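Local coordinates for protein response regulator FixJ (PDB 5XSO) that induces, once activated by the sensor kinase FixL, the expression of the nitrogen-fixation regulators nifA and fixK by binding DNA as a response regulator, at residues A[162-167]-A[171-176]. Numbering follows the deposited sequence. Where two conformers were deposited one is given.
Sequences EGLIAG and KLIARE
Ile173 reaches across to the bare backbone of Gly163 and to Leu164. Its CB points toward segment 162-167, and its CG1 is anti to the carbonyl carbon (chi1 -67°). With the outer bond also extended (chi2 175°), CD1 is carried out to the backbone at Gly163 and Leu164. Ile173 CD1 lies 3.8 Å from the backbone N of Leu164. C of Gly163 is 3.9 Å from the same Ile173 CD1. Nearer the root, Ile173 CG1 passes 4.1 Å from CA of Gly163. A side chain at Gly163 would fall on Ile173 CG1, so the glycine lets the two helices come close; the CA atoms of Gly163 and Ile173 are 5.7 Å apart. Leu164 has its CB turned away, yet its end comes up at an angle beside Ile173, Leu164 CD2 meeting Ile173 CD1 at 3.9 Å. The pair joins helices 155-166 and 170-177 of the LuxR-type DNA-binding domain, the second of which opens the helix-turn-helix motif. Gly167 follows the first helix in a Schellman motif, with positive phi, and a short turn leads into the next. Ile173 also packs on Ile184 and Leu168, while Leu164 touches Leu200 of helix 200-209. Cut back to an alanine, Ile173 would lose CG1 and CD1, which would probably leave the Gly163 backbone and Leu164 CD2 without this apolar partner and open a gap between the helices. At one edge, Glu162 OE1 is hydrogen-bonded to Tyr177 OH, just beyond segment 171-176.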
loop_
_atom_site.group_PDB
_atom_site.type_symbol
_atom_site.label_atom_id
_atom_site.label_comp_id
_atom_site.label_asym_id
_atom_site.label_seq_id
_atom_site.Cartn_x
_atom_site.Cartn_y
_atom_site.Cartn_z
ATOM N N GLU A 162 21.155 -8.607 8.762
ATOM C CA GLU A 162 20.472 -9.872 8.515
ATOM C C GLU A 162 21.009 -10.975 9.411
ATOM O O GLU A 162 20.240 -11.737 9.997
ATOM C CB GLU A 162 20.619 -10.252 7.044
ATOM C CG GLU A 162 20.061 -11.604 6.653
ATOM C CD GLU A 162 20.312 -11.847 5.185
ATOM O OE1 GLU A 162 21.311 -12.525 4.847
ATOM O OE2 GLU A 162 19.522 -11.306 4.379
ATOM N N GLY A 163 22.338 -11.076 9.524
ATOM C CA GLY A 163 22.936 -12.117 10.354
ATOM C C GLY A 163 22.592 -11.962 11.828
ATOM O O GLY A 163 22.327 -12.959 12.524
ATOM N N LEU A 164 22.567 -10.720 12.319
ATOM C CA LEU A 164 22.177 -10.479 13.716
ATOM C C LEU A 164 20.762 -10.934 13.970
ATOM O O LEU A 164 20.479 -11.599 14.976
ATOM C CB LEU A 164 22.292 -8.988 14.066
ATOM C CG LEU A 164 23.741 -8.490 14.153
ATOM C CD1 LEU A 164 23.828 -6.933 14.214
ATOM C CD2 LEU A 164 24.428 -9.088 15.344
ATOM N N ILE A 165 19.841 -10.567 13.077
ATOM C CA ILE A 165 18.434 -10.938 13.260
ATOM C C ILE A 165 18.232 -12.444 13.155
ATOM O O ILE A 165 17.386 -13.018 13.847
ATOM C CB ILE A 165 17.584 -10.188 12.230
ATOM C CG1 ILE A 165 17.575 -8.712 12.624
ATOM C CG2 ILE A 165 16.151 -10.781 12.168
ATOM C CD1 ILE A 165 16.777 -7.824 11.662
ATOM N N ALA A 166 18.989 -13.106 12.279
ATOM C CA ALA A 166 18.973 -14.558 12.107
ATOM C C ALA A 166 19.576 -15.303 13.293
ATOM O O ALA A 166 19.446 -16.535 13.349
ATOM C CB ALA A 166 19.739 -14.933 10.829
ATOM N N GLY A 167 20.235 -14.610 14.213
ATOM C CA GLY A 167 20.797 -15.221 15.409
ATOM C C GLY A 167 22.217 -15.735 15.264
ATOM O O GLY A 167 22.685 -16.516 16.117
ATOM N N LYS A 171 31.293 -14.691 14.841
ATOM C CA LYS A 171 32.149 -15.598 14.076
ATOM C C LYS A 171 31.396 -16.181 12.901
ATOM O O LYS A 171 31.939 -16.303 11.785
ATOM C CB LYS A 171 32.628 -16.697 15.039
ATOM C CG LYS A 171 33.431 -17.829 14.381
ATOM C CD LYS A 171 34.271 -18.558 15.432
ATOM C CE LYS A 171 33.427 -19.231 16.494
ATOM N NZ LYS A 171 34.326 -20.036 17.401
ATOM N N LEU A 172 30.137 -16.521 13.100
ATOM C CA LEU A 172 29.375 -17.070 11.993
ATOM C C LEU A 172 28.963 -15.998 10.990
ATOM O O LEU A 172 28.841 -16.320 9.788
ATOM C CB LEU A 172 28.126 -17.830 12.457
ATOM C CG LEU A 172 28.391 -19.176 13.179
ATOM C CD1 LEU A 172 27.097 -19.682 13.745
ATOM C CD2 LEU A 172 28.970 -20.176 12.177
ATOM N N ILE A 173 28.710 -14.760 11.429
ATOM C CA ILE A 173 28.441 -13.702 10.452
ATOM C C ILE A 173 29.648 -13.528 9.522
ATOM O O ILE A 173 29.512 -13.494 8.292
ATOM C CB ILE A 173 28.071 -12.381 11.156
ATOM C CG1 ILE A 173 26.716 -12.559 11.870
ATOM C CG2 ILE A 173 27.944 -11.226 10.063
ATOM C CD1 ILE A 173 26.277 -11.264 12.748
ATOM N N ALA A 174 30.842 -13.441 10.106
ATOM C CA ALA A 174 32.087 -13.347 9.338
ATOM C C ALA A 174 32.211 -14.491 8.344
ATOM O O ALA A 174 32.523 -14.294 7.151
ATOM C CB ALA A 174 33.276 -13.340 10.325
ATOM N N ARG A 175 31.975 -15.713 8.812
ATOM C CA ARG A 175 32.152 -16.879 7.943
ATOM C C ARG A 175 31.079 -16.933 6.862
ATOM O O ARG A 175 31.359 -17.294 5.705
ATOM C CB ARG A 175 32.125 -18.148 8.801
ATOM C CG ARG A 175 32.360 -19.449 8.049
ATOM C CD ARG A 175 32.562 -20.593 9.063
ATOM N NE ARG A 175 31.323 -21.294 9.400
ATOM C CZ ARG A 175 31.277 -22.416 10.120
ATOM N NH1 ARG A 175 32.400 -22.961 10.568
ATOM N NH2 ARG A 175 30.112 -23.004 10.361
ATOM N N GLU A 176 29.842 -16.605 7.218
ATOM C CA GLU A 176 28.738 -16.757 6.277
ATOM C C GLU A 176 28.869 -15.785 5.122
ATOM O O GLU A 176 28.619 -16.143 3.957
ATOM C CB GLU A 176 27.413 -16.505 6.998
ATOM C CG GLU A 176 26.241 -16.266 6.054
ATOM C CD GLU A 176 25.460 -17.545 5.784
ATOM O OE1 GLU A 176 24.572 -17.523 4.906
ATOM O OE2 GLU A 176 25.733 -18.566 6.457
#